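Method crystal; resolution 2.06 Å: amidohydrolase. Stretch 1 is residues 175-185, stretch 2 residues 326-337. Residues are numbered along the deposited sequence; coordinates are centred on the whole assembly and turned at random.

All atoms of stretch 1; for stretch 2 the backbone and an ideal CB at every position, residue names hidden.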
# COMPACT_ATOMS: atom_id res chain seq x y z
N ALA A 175 26.20 3.79 27.59
CA ALA A 175 27.43 4.32 28.18
C ALA A 175 27.46 4.03 29.68
O ALA A 175 28.48 3.60 30.22
CB ALA A 175 27.57 5.83 27.90
N ARG A 176 26.33 4.24 30.35
CA ARG A 176 26.30 4.03 31.82
C ARG A 176 26.46 2.55 32.23
O ARG A 176 27.15 2.22 33.20
CB ARG A 176 25.02 4.66 32.40
CG ARG A 176 25.07 6.22 32.39
CD ARG A 176 23.73 6.89 32.70
NE ARG A 176 23.25 6.68 34.07
CZ ARG A 176 22.33 7.44 34.66
NH1 ARG A 176 21.80 8.47 34.01
NH2 ARG A 176 21.94 7.18 35.91
N THR A 177 25.81 1.67 31.49
CA THR A 177 25.93 0.22 31.72
C THR A 177 27.35 -0.23 31.44
O THR A 177 27.92 -1.06 32.17
CB THR A 177 24.95 -0.53 30.79
OG1 THR A 177 23.63 -0.06 31.06
CG2 THR A 177 24.97 -2.05 31.04
N SER A 178 27.94 0.32 30.39
CA SER A 178 29.30 -0.08 30.01
C SER A 178 30.29 0.42 31.10
O SER A 178 31.14 -0.32 31.59
CB SER A 178 29.67 0.50 28.64
OG SER A 178 31.03 0.25 28.34
N ILE A 179 30.14 1.66 31.50
CA ILE A 179 30.98 2.20 32.56
C ILE A 179 30.84 1.39 33.85
O ILE A 179 31.83 1.04 34.48
CB ILE A 179 30.62 3.65 32.81
CG1 ILE A 179 31.17 4.51 31.66
CG2 ILE A 179 31.10 4.12 34.22
CD1 ILE A 179 30.45 5.83 31.54
N LEU A 180 29.60 1.09 34.22
CA LEU A 180 29.35 0.40 35.48
C LEU A 180 29.80 -1.07 35.48
O LEU A 180 30.25 -1.56 36.53
CB LEU A 180 27.86 0.48 35.85
CG LEU A 180 27.29 1.86 36.20
CD1 LEU A 180 25.75 1.75 36.27
CD2 LEU A 180 27.89 2.43 37.52
N THR A 181 29.68 -1.76 34.34
CA THR A 181 29.92 -3.22 34.29
C THR A 181 31.23 -3.57 33.59
O THR A 181 31.74 -4.68 33.73
CB THR A 181 28.81 -4.02 33.52
OG1 THR A 181 28.77 -3.59 32.14
CG2 THR A 181 27.45 -3.85 34.15
N GLY A 182 31.76 -2.61 32.83
CA GLY A 182 32.93 -2.83 32.00
C GLY A 182 32.59 -3.40 30.63
O GLY A 182 33.51 -3.67 29.84
N CYS A 183 31.30 -3.60 30.32
CA CYS A 183 30.94 -4.32 29.08
C CYS A 183 31.18 -3.52 27.77
O CYS A 183 31.14 -2.29 27.75
CB CYS A 183 29.50 -4.82 29.12
SG CYS A 183 28.24 -3.53 28.91
N PRO A 184 31.40 -4.23 26.65
CA PRO A 184 31.47 -3.57 25.35
C PRO A 184 30.12 -3.01 24.90
O PRO A 184 29.07 -3.31 25.50
CB PRO A 184 31.94 -4.67 24.38
CG PRO A 184 31.98 -5.95 25.15
CD PRO A 184 31.61 -5.69 26.58
N ILE A 185 30.18 -2.19 23.86
CA ILE A 185 29.03 -1.48 23.31
C ILE A 185 29.10 -1.72 21.81
O ILE A 185 30.19 -1.64 21.23
CB ILE A 185 29.17 0.06 23.58
CG1 ILE A 185 29.07 0.37 25.09
CG2 ILE A 185 28.17 0.86 22.80
CD1 ILE A 185 29.38 1.80 25.43
N UNK A 326 40.42 -7.18 21.71
CA UNK A 326 40.46 -5.86 22.34
C UNK A 326 39.08 -5.31 22.67
O UNK A 326 38.79 -5.01 23.82
CB UNK A 326 41.19 -4.87 21.43
N UNK A 327 38.22 -5.19 21.68
CA UNK A 327 36.98 -4.43 21.85
C UNK A 327 35.90 -5.18 22.65
O UNK A 327 35.01 -4.54 23.20
CB UNK A 327 36.42 -4.06 20.47
N UNK A 328 36.00 -6.51 22.73
CA UNK A 328 35.00 -7.32 23.44
C UNK A 328 35.40 -7.66 24.87
O UNK A 328 34.61 -8.24 25.62
CB UNK A 328 34.75 -8.62 22.67
N UNK A 329 36.63 -7.30 25.27
CA UNK A 329 37.11 -7.60 26.62
C UNK A 329 36.41 -6.69 27.63
O UNK A 329 36.25 -5.51 27.35
CB UNK A 329 38.63 -7.43 26.71
N UNK A 330 35.98 -7.19 28.78
CA UNK A 330 35.43 -6.27 29.78
C UNK A 330 36.50 -5.32 30.31
O UNK A 330 37.66 -5.70 30.50
CB UNK A 330 34.81 -7.05 30.94
N UNK A 331 36.11 -4.07 30.57
CA UNK A 331 36.97 -3.14 31.30
C UNK A 331 36.77 -3.45 32.76
O UNK A 331 35.81 -4.15 33.11
CB UNK A 331 36.65 -1.68 30.98
N UNK A 332 37.65 -2.91 33.61
CA UNK A 332 37.36 -2.87 35.03
C UNK A 332 36.16 -1.95 35.22
O UNK A 332 36.00 -0.97 34.49
CB UNK A 332 38.57 -2.40 35.84
N UNK A 333 35.35 -2.28 36.23
CA UNK A 333 34.19 -1.50 36.64
C UNK A 333 34.57 -0.11 37.15
O UNK A 333 35.61 0.07 37.77
CB UNK A 333 33.42 -2.25 37.72
N UNK A 334 33.71 0.86 36.86
CA UNK A 334 33.89 2.22 37.33
C UNK A 334 32.57 2.68 37.90
O UNK A 334 31.54 2.07 37.64
CB UNK A 334 34.37 3.15 36.21
N UNK A 335 32.62 3.74 38.70
CA UNK A 335 31.43 4.47 39.08
C UNK A 335 31.11 5.47 37.98
O UNK A 335 32.01 6.01 37.32
CB UNK A 335 31.61 5.17 40.43
N UNK A 336 29.84 5.72 37.77
CA UNK A 336 29.43 6.68 36.76
C UNK A 336 29.50 8.08 37.38
O UNK A 336 28.85 8.33 38.39
CB UNK A 336 28.03 6.37 36.24
N UNK A 337 30.25 8.98 36.76
CA UNK A 337 30.40 10.32 37.33
C UNK A 337 29.75 11.40 36.45
O UNK A 337 30.31 11.81 35.44
CB UNK A 337 31.88 10.64 37.53

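Position 326 is helical and its CB has nothing of stretch 1 within reach. It is Arg326, which bonds elsewhere in the structure.

Position 327 is also helical, with CB sideways. Its carbonyl O lies 3.3 Å from Pro184 CB, so the backbone makes the contact and many side chains would fit. The residue is Val327.

At 328 CB points away but stays 4.6 Å from Pro184 CG. An apolar side chain could reach back to the proline ring. Leu328 does so, with CD2 4.2 Å from Pro184 CG.

Position 329 points away into space that stretch 1 does not fill. It is Ala329.

At 330 CB is sideways, 3.8 Å from Gly182 O. Cys183 and Pro184 offer an apolar surface nearby, which would suit a long aliphatic or aromatic side chain. Phe330 lies with one ring face under Cys183; Cys183 CA is 3.8 Å from the ring centroid, a CH-pi contact. Phe330 CE1 is 3.8 Å from Pro184 CD.

The N of 331 donates to Gly182 O at 2.7 Å, and the O of 331 is 3.4 Å from Gly182 CA. A CB on Gly182 would come within 2.0 Å of that O. CB of 331 is sideways, leaving the choice wide. It is Asp331, whose carboxylate bonds elsewhere. Water 3 donates to Asp331 O and Thr181 O.

Position 332 points away, so a polar side chain is acceptable. It is Glu332.

At 333 CB is sideways, 3.5 Å from Leu180 O. A flexible chain could pass along the helix end. Lys333 does, with CG 3.5 Å from Leu180 O; no hydrogen bond joins its amine to stretch 1.

At 334 the N donates to Ile179 O at 3.0 Å, and the O accepts a CA-H...O contact from Leu180 CA at 3.5 Å. Water 2 donates to this O and to Leu180 O. CB is sideways, beside Ile179; a long side chain could cover it. Arg334 lays a guanidinium face over Ile179, with NH2 3.5 Å from Ile179 CG1.

Position 335 points away, with little to touch. It is Asn335.

Position 336 points toward stretch 1, its CB 4.1 Å from Leu180 CD2 and 4.3 Å from Ile179 CG2. A large apolar or aromatic residue suits this site. Phe336 takes chi1 t; Arg176 CG sits 3.7 Å from its ring centroid, over the face, and Ile179 CD1 lies at the edge, 4.1 Å from Phe336 CD1.

Position 337 points away; it is Asp337.

Stretch 2, residues 326-337: RVLAFDEKRNFD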
# COMPACT_ATOMS: atom_id res chain seq x y z
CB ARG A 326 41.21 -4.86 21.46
CG ARG A 326 41.17 -3.46 22.00
CD ARG A 326 42.05 -2.49 21.20
NE ARG A 326 41.59 -2.26 19.82
CZ ARG A 326 40.48 -1.59 19.51
NH1 ARG A 326 39.70 -1.11 20.47
NH2 ARG A 326 40.14 -1.42 18.23
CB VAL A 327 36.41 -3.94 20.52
CG1 VAL A 327 37.42 -3.07 19.81
CG2 VAL A 327 35.99 -5.12 19.61
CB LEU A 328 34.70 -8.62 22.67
CG LEU A 328 34.05 -8.46 21.28
CD1 LEU A 328 33.93 -9.86 20.65
CD2 LEU A 328 32.66 -7.85 21.41
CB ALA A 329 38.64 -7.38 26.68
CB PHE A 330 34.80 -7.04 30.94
CG PHE A 330 33.33 -7.38 30.72
CD1 PHE A 330 32.91 -7.96 29.53
CD2 PHE A 330 32.39 -7.11 31.69
CE1 PHE A 330 31.58 -8.28 29.31
CE2 PHE A 330 31.03 -7.44 31.50
CZ PHE A 330 30.63 -8.02 30.32
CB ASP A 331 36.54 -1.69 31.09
CG ASP A 331 37.24 -1.05 29.93
OD1 ASP A 331 38.07 -1.74 29.29
OD2 ASP A 331 36.96 0.13 29.68
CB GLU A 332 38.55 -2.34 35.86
CG GLU A 332 39.80 -3.27 35.91
CD GLU A 332 39.46 -4.77 36.08
OE1 GLU A 332 39.00 -5.19 37.19
OE2 GLU A 332 39.69 -5.53 35.10
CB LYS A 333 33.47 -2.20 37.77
CG LYS A 333 32.98 -3.56 37.44
CD LYS A 333 31.99 -3.94 38.56
CE LYS A 333 31.62 -5.40 38.56
NZ LYS A 333 30.38 -5.56 39.43
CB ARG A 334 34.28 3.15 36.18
CG ARG A 334 35.65 2.83 35.62
CD ARG A 334 36.09 3.88 34.61
NE ARG A 334 35.59 3.62 33.26
CZ ARG A 334 35.00 4.52 32.48
NH1 ARG A 334 34.79 5.76 32.90
NH2 ARG A 334 34.59 4.16 31.26
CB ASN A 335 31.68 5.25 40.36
CG ASN A 335 31.97 4.35 41.54
OD1 ASN A 335 31.13 3.53 41.94
ND2 ASN A 335 33.17 4.50 42.12
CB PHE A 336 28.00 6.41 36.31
CG PHE A 336 27.44 7.51 35.45
CD1 PHE A 336 27.98 7.76 34.19
CD2 PHE A 336 26.39 8.29 35.89
CE1 PHE A 336 27.50 8.76 33.41
CE2 PHE A 336 25.89 9.30 35.08
CZ PHE A 336 26.45 9.54 33.85
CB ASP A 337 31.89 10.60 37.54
CG ASP A 337 32.16 11.93 38.24
OD1 ASP A 337 31.19 12.69 38.55
OD2 ASP A 337 33.37 12.21 38.47
O HOH W 1 33.96 0.40 33.19
O HOH W 2 30.22 -0.39 38.72
O HOH W 3 34.39 -5.76 34.58
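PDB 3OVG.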